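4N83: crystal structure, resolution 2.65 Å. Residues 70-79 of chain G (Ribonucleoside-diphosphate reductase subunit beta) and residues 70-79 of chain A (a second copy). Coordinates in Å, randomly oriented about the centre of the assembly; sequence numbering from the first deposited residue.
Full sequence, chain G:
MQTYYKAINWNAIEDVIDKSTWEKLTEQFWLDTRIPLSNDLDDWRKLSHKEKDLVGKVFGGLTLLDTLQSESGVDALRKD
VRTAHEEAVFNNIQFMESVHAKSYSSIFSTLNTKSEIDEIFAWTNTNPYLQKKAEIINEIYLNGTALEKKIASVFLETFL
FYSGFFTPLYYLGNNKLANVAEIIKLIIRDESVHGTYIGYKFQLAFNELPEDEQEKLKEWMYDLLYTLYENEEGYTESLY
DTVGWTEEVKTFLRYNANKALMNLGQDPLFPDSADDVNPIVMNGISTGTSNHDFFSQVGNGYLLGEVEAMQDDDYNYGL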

ATOM      1  N   SER G  70      -1.387  -2.830  -9.465  1.00 73.82           N
ATOM      2  CA  SER G  70      -0.952  -1.808  -8.508  1.00 74.34           C
ATOM      3  C   SER G  70      -1.626  -0.451  -8.748  1.00 76.34           C
ATOM      4  O   SER G  70      -1.888   0.286  -7.796  1.00 76.48           O
ATOM      5  CB  SER G  70       0.574  -1.652  -8.538  1.00 73.18           C
ATOM      6  OG  SER G  70       1.059  -1.490  -9.860  1.00 73.01           O
ATOM      7  N   GLU G  71      -1.907  -0.131 -10.012  1.00 78.04           N
ATOM      8  CA  GLU G  71      -2.485   1.168 -10.377  1.00 79.83           C
ATOM      9  C   GLU G  71      -4.014   1.189 -10.291  1.00 81.33           C
ATOM     10  O   GLU G  71      -4.579   1.898  -9.457  1.00 82.59           O
ATOM     11  CB  GLU G  71      -2.033   1.585 -11.781  1.00 80.10           C
ATOM     12  CG  GLU G  71      -0.553   1.934 -11.871  1.00 79.22           C
ATOM     13  CD  GLU G  71      -0.131   2.445 -13.239  1.00 79.43           C
ATOM     14  OE1 GLU G  71      -1.008   2.737 -14.081  1.00 80.79           O
ATOM     15  OE2 GLU G  71       1.089   2.560 -13.471  1.00 78.24           O
ATOM     16  N   SER G  72      -4.673   0.415 -11.153  1.00 81.80           N
ATOM     17  CA  SER G  72      -6.137   0.447 -11.272  1.00 83.29           C
ATOM     18  C   SER G  72      -6.839  -0.845 -10.833  1.00 83.41           C
ATOM     19  O   SER G  72      -8.070  -0.893 -10.798  1.00 84.90           O
ATOM     20  CB  SER G  72      -6.528   0.770 -12.717  1.00 84.01           C
ATOM     21  OG  SER G  72      -6.005  -0.194 -13.614  1.00 82.75           O
ATOM     22  N   GLY G  73      -6.071  -1.881 -10.500  1.00 82.43           N
ATOM     23  CA  GLY G  73      -6.639  -3.179 -10.134  1.00 82.19           C
ATOM     24  C   GLY G  73      -7.213  -3.219  -8.729  1.00 82.39           C
ATOM     25  O   GLY G  73      -8.417  -3.414  -8.550  1.00 82.76           O
ATOM     26  N   VAL G  74      -6.347  -3.037  -7.735  1.00 82.32           N
ATOM     27  CA  VAL G  74      -6.761  -3.061  -6.328  1.00 82.86           C
ATOM     28  C   VAL G  74      -7.474  -1.756  -5.946  1.00 84.64           C
ATOM     29  O   VAL G  74      -8.241  -1.721  -4.982  1.00 85.74           O
ATOM     30  CB  VAL G  74      -5.565  -3.319  -5.377  1.00 81.81           C
ATOM     31  CG1 VAL G  74      -6.020  -3.360  -3.924  1.00 81.68           C
ATOM     32  CG2 VAL G  74      -4.869  -4.624  -5.736  1.00 81.02           C
ATOM     33  N   ASP G  75      -7.221  -0.690  -6.708  1.00 85.25           N
ATOM     34  CA  ASP G  75      -7.912   0.589  -6.514  1.00 86.34           C
ATOM     35  C   ASP G  75      -9.407   0.453  -6.810  1.00 87.60           C
ATOM     36  O   ASP G  75     -10.237   1.061  -6.135  1.00 88.22           O
ATOM     37  CB  ASP G  75      -7.301   1.670  -7.413  1.00 86.57           C
ATOM     38  CG  ASP G  75      -7.568   3.075  -6.904  1.00 87.61           C
ATOM     39  OD1 ASP G  75      -7.102   3.409  -5.794  1.00 86.74           O
ATOM     40  OD2 ASP G  75      -8.230   3.852  -7.625  1.00 88.86           O
ATOM     41  N   ALA G  76      -9.734  -0.344  -7.825  1.00 88.60           N
ATOM     42  CA  ALA G  76     -11.122  -0.668  -8.160  1.00 90.35           C
ATOM     43  C   ALA G  76     -11.715  -1.698  -7.191  1.00 90.95           C
ATOM     44  O   ALA G  76     -12.905  -1.641  -6.876  1.00 92.50           O
ATOM     45  CB  ALA G  76     -11.210  -1.183  -9.590  1.00 90.36           C
ATOM     46  N   LEU G  77     -10.887  -2.636  -6.735  1.00 90.45           N
ATOM     47  CA  LEU G  77     -11.317  -3.675  -5.787  1.00 90.69           C
ATOM     48  C   LEU G  77     -11.674  -3.141  -4.394  1.00 91.42           C
ATOM     49  O   LEU G  77     -12.489  -3.747  -3.694  1.00 91.64           O
ATOM     50  CB  LEU G  77     -10.241  -4.761  -5.647  1.00 89.82           C
ATOM     51  CG  LEU G  77     -10.322  -5.938  -6.623  1.00 89.75           C
ATOM     52  CD1 LEU G  77      -8.960  -6.589  -6.817  1.00 88.96           C
ATOM     53  CD2 LEU G  77     -11.339  -6.957  -6.131  1.00 90.18           C
ATOM     54  N   ARG G  78     -11.066  -2.024  -3.989  1.00 91.99           N
ATOM     55  CA  ARG G  78     -11.290  -1.465  -2.646  1.00 92.45           C
ATOM     56  C   ARG G  78     -12.667  -0.807  -2.496  1.00 93.11           C
ATOM     57  O   ARG G  78     -13.143  -0.609  -1.377  1.00 93.69           O
ATOM     58  CB  ARG G  78     -10.181  -0.468  -2.255  1.00 92.98           C
ATOM     59  CG  ARG G  78     -10.490   1.001  -2.535  1.00 94.82           C
ATOM     60  CD  ARG G  78      -9.507   1.938  -1.849  1.00 95.60           C
ATOM     61  NE  ARG G  78      -8.249   2.050  -2.585  1.00 94.98           N
ATOM     62  CZ  ARG G  78      -7.163   1.306  -2.381  1.00 93.54           C
ATOM     63  NH1 ARG G  78      -7.131   0.360  -1.443  1.00 93.18           N
ATOM     64  NH2 ARG G  78      -6.086   1.515  -3.129  1.00 92.54           N
ATOM     65  N   LYS G  79     -13.290  -0.457  -3.621  1.00 92.78           N
ATOM     66  CA  LYS G  79     -14.597   0.202  -3.617  1.00 92.92           C
ATOM     67  C   LYS G  79     -15.714  -0.722  -3.119  1.00 92.25           C
ATOM     68  O   LYS G  79     -16.718  -0.248  -2.586  1.00 93.61           O
ATOM     69  CB  LYS G  79     -14.932   0.725  -5.019  1.00 93.45           C
ATOM     70  CG  LYS G  79     -13.982   1.804  -5.525  1.00 93.22           C
ATOM     71  CD  LYS G  79     -14.181   2.093  -7.007  1.00 93.93           C
ATOM     72  CE  LYS G  79     -15.490   2.818  -7.273  1.00 96.27           C
ATOM     73  NZ  LYS G  79     -15.688   3.119  -8.718  1.00 97.10           N
TER
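Chain A (70-79) SESGVDALRK

Chain A 70-79 lies against the same stretch of chain G as a second helix, packed across a small, charged contact between two copies of the ribonucleoside-diphosphate reductase beta subunit. Both segments enter already helical, and both carry a wider pi-type turn at residues 70-73. In chain A the turns that follow are held by backbone hydrogen bonds from Ala A76 N to Ser A72 O (3.0 Å) and from Arg A78 N to Val A74 O (2.9 Å), with a weak one from Leu A77 N to Gly A73 O (3.4 Å) between them. The helices run in largely opposed directions: their N-to-C axes make an angle of 144° (signed crossing angle -144°) and approach to 12.5 Å. That spacing is wide for helix packing, so the backbones stay apart and long or charged side chains bridge the gap.

The register is reciprocal and centred on the aspartates. Asp G75 CA and Asp A75 CA are 8.1 Å apart; Glu G71 CA lies 9.0 Å from Arg A78 CA, and Arg G78 CA lies 9.0 Å from Glu A71 CA. The two stretches together bury 212 Å², most of it on Arg A78, Arg G78, Asp G75 and Asp A75, all four with CA-to-CB directed toward the other helix.

Arg A78 has the largest covered area, 54 Å². With chi1 and chi2 both t and chi3 p, it brings its guanidinium to Asp G75, whose carboxylate oxygen lies at the guanidinium edge, near its plane. Arg A78 NE donates a hydrogen bond to Asp G75 OD1 at 3.2 Å, with an N-H...O angle of 148°, as part of a salt bridge. The reciprocal pair is looser: Arg G78 NE and Asp A75 OD1 are 3.9 Å apart, a long salt bridge. Arg G78 differs in its chi1 of 95°, between the usual wells, so the two arginines reach across with different side-chain conformations.

The same centre brings like charges together. Asp G75 OD1 is 3.1 Å from Asp A75 OD1, and Arg G78 NH2 is 3.2 Å from Arg A78 NH2; neither pair is a hydrogen bond. Each arginine also pairs with the aspartate one turn back on its own helix. Arg G78 NH2 makes a weak hydrogen bond to Asp G75 OD1 at 3.4 Å within a salt bridge, while Arg A78 NH2 and Asp A75 OD1 form a long salt bridge at 3.7 Å. Opposite charges are thus interleaved with like ones, and the acidic and basic pairs help offset each other's repulsion.

Beyond this cluster the contact thins quickly. The aliphatic part of each arginine passes near a backbone carbonyl, with Arg A78 CD 4.5 Å from Glu G71 O and Arg G78 CD 4.4 Å from Glu A71 O. Glu A71 starts sideways, but its end leads away. Gly A73, Val A74 and Leu A77 make no contact with chain G 70-79.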

ATOM      1  N   SER A  70      -5.410   6.419   5.389  1.00 95.00           N
ATOM      2  CA  SER A  70      -5.249   5.111   4.747  1.00 93.89           C
ATOM      3  C   SER A  70      -6.375   4.775   3.763  1.00 94.33           C
ATOM      4  O   SER A  70      -6.126   4.212   2.698  1.00 93.02           O
ATOM      5  CB  SER A  70      -5.140   4.001   5.800  1.00 93.53           C
ATOM      6  OG  SER A  70      -6.337   3.861   6.548  1.00 94.10           O
ATOM      7  N   GLU A  71      -7.605   5.130   4.123  1.00 95.49           N
ATOM      8  CA  GLU A  71      -8.779   4.742   3.342  1.00 96.24           C
ATOM      9  C   GLU A  71      -9.051   5.695   2.172  1.00 95.88           C
ATOM     10  O   GLU A  71      -9.133   5.253   1.022  1.00 95.90           O
ATOM     11  CB  GLU A  71     -10.005   4.633   4.258  1.00 97.90           C
ATOM     12  CG  GLU A  71      -9.854   3.577   5.351  1.00 97.41           C
ATOM     13  CD  GLU A  71     -11.035   3.514   6.305  1.00 98.42           C
ATOM     14  OE1 GLU A  71     -11.984   4.313   6.155  1.00 99.59           O
ATOM     15  OE2 GLU A  71     -11.013   2.658   7.218  1.00 97.99           O
ATOM     16  N   SER A  72      -9.177   6.990   2.466  1.00 94.82           N
ATOM     17  CA  SER A  72      -9.549   7.995   1.456  1.00 94.60           C
ATOM     18  C   SER A  72      -8.473   9.045   1.161  1.00 92.91           C
ATOM     19  O   SER A  72      -8.452   9.613   0.068  1.00 91.98           O
ATOM     20  CB  SER A  72     -10.838   8.712   1.879  1.00 96.16           C
ATOM     21  OG  SER A  72     -10.607   9.595   2.964  1.00 94.98           O
ATOM     22  N   GLY A  73      -7.597   9.310   2.129  1.00 92.21           N
ATOM     23  CA  GLY A  73      -6.609  10.385   2.012  1.00 91.73           C
ATOM     24  C   GLY A  73      -5.603  10.201   0.888  1.00 90.92           C
ATOM     25  O   GLY A  73      -5.460  11.074   0.029  1.00 91.51           O
ATOM     26  N   VAL A  74      -4.907   9.067   0.895  1.00 89.39           N
ATOM     27  CA  VAL A  74      -3.911   8.767  -0.136  1.00 88.04           C
ATOM     28  C   VAL A  74      -4.598   8.365  -1.444  1.00 88.78           C
ATOM     29  O   VAL A  74      -4.039   8.552  -2.528  1.00 88.89           O
ATOM     30  CB  VAL A  74      -2.936   7.653   0.310  1.00 87.00           C
ATOM     31  CG1 VAL A  74      -1.869   7.416  -0.754  1.00 86.20           C
ATOM     32  CG2 VAL A  74      -2.284   8.007   1.642  1.00 86.21           C
ATOM     33  N   ASP A  75      -5.807   7.812  -1.332  1.00 89.57           N
ATOM     34  CA  ASP A  75      -6.642   7.491  -2.495  1.00 90.08           C
ATOM     35  C   ASP A  75      -6.889   8.735  -3.352  1.00 90.89           C
ATOM     36  O   ASP A  75      -6.802   8.677  -4.580  1.00 90.97           O
ATOM     37  CB  ASP A  75      -7.981   6.892  -2.037  1.00 90.84           C
ATOM     38  CG  ASP A  75      -8.830   6.386  -3.193  1.00 91.55           C
ATOM     39  OD1 ASP A  75      -8.310   5.621  -4.035  1.00 90.90           O
ATOM     40  OD2 ASP A  75     -10.023   6.745  -3.254  1.00 92.39           O
ATOM     41  N   ALA A  76      -7.193   9.852  -2.693  1.00 91.26           N
ATOM     42  CA  ALA A  76      -7.390  11.132  -3.371  1.00 92.05           C
ATOM     43  C   ALA A  76      -6.097  11.638  -4.012  1.00 91.07           C
ATOM     44  O   ALA A  76      -6.102  12.097  -5.155  1.00 91.22           O
ATOM     45  CB  ALA A  76      -7.929  12.165  -2.394  1.00 92.86           C
ATOM     46  N   LEU A  77      -4.995  11.543  -3.270  1.00 90.14           N
ATOM     47  CA  LEU A  77      -3.686  11.996  -3.747  1.00 89.48           C
ATOM     48  C   LEU A  77      -3.168  11.190  -4.942  1.00 89.32           C
ATOM     49  O   LEU A  77      -2.422  11.715  -5.768  1.00 88.32           O
ATOM     50  CB  LEU A  77      -2.661  11.941  -2.609  1.00 88.55           C
ATOM     51  CG  LEU A  77      -2.894  12.910  -1.445  1.00 89.71           C
ATOM     52  CD1 LEU A  77      -2.094  12.494  -0.217  1.00 88.93           C
ATOM     53  CD2 LEU A  77      -2.549  14.337  -1.848  1.00 90.26           C
ATOM     54  N   ARG A  78      -3.563   9.920  -5.027  1.00 90.39           N
ATOM     55  CA  ARG A  78      -3.110   9.029  -6.102  1.00 91.25           C
ATOM     56  C   ARG A  78      -3.604   9.448  -7.488  1.00 92.34           C
ATOM     57  O   ARG A  78      -2.854   9.368  -8.463  1.00 92.41           O
ATOM     58  CB  ARG A  78      -3.535   7.580  -5.816  1.00 92.43           C
ATOM     59  CG  ARG A  78      -3.480   6.645  -7.021  1.00 93.81           C
ATOM     60  CD  ARG A  78      -3.459   5.172  -6.632  1.00 94.01           C
ATOM     61  NE  ARG A  78      -4.333   4.882  -5.496  1.00 95.19           N
ATOM     62  CZ  ARG A  78      -3.937   4.748  -4.229  1.00 94.99           C
ATOM     63  NH1 ARG A  78      -2.657   4.868  -3.880  1.00 93.42           N
ATOM     64  NH2 ARG A  78      -4.841   4.489  -3.295  1.00 96.28           N
ATOM     65  N   LYS A  79      -4.856   9.889  -7.575  1.00 93.83           N
ATOM     66  CA  LYS A  79      -5.464  10.239  -8.865  1.00 95.03           C
ATOM     67  C   LYS A  79      -4.828  11.461  -9.540  1.00 94.37           C
ATOM     68  O   LYS A  79      -5.042  11.689 -10.731  1.00 95.51           O
ATOM     69  CB  LYS A  79      -6.974  10.454  -8.705  1.00 97.07           C
ATOM     70  CG  LYS A  79      -7.744   9.178  -8.391  1.00 97.33           C
ATOM     71  CD  LYS A  79      -9.199   9.457  -8.044  1.00 99.21           C
ATOM     72  CE  LYS A  79     -10.009   9.868  -9.263  1.00100.79           C
ATOM     73  NZ  LYS A  79     -11.433  10.122  -8.914  1.00102.40           N
TER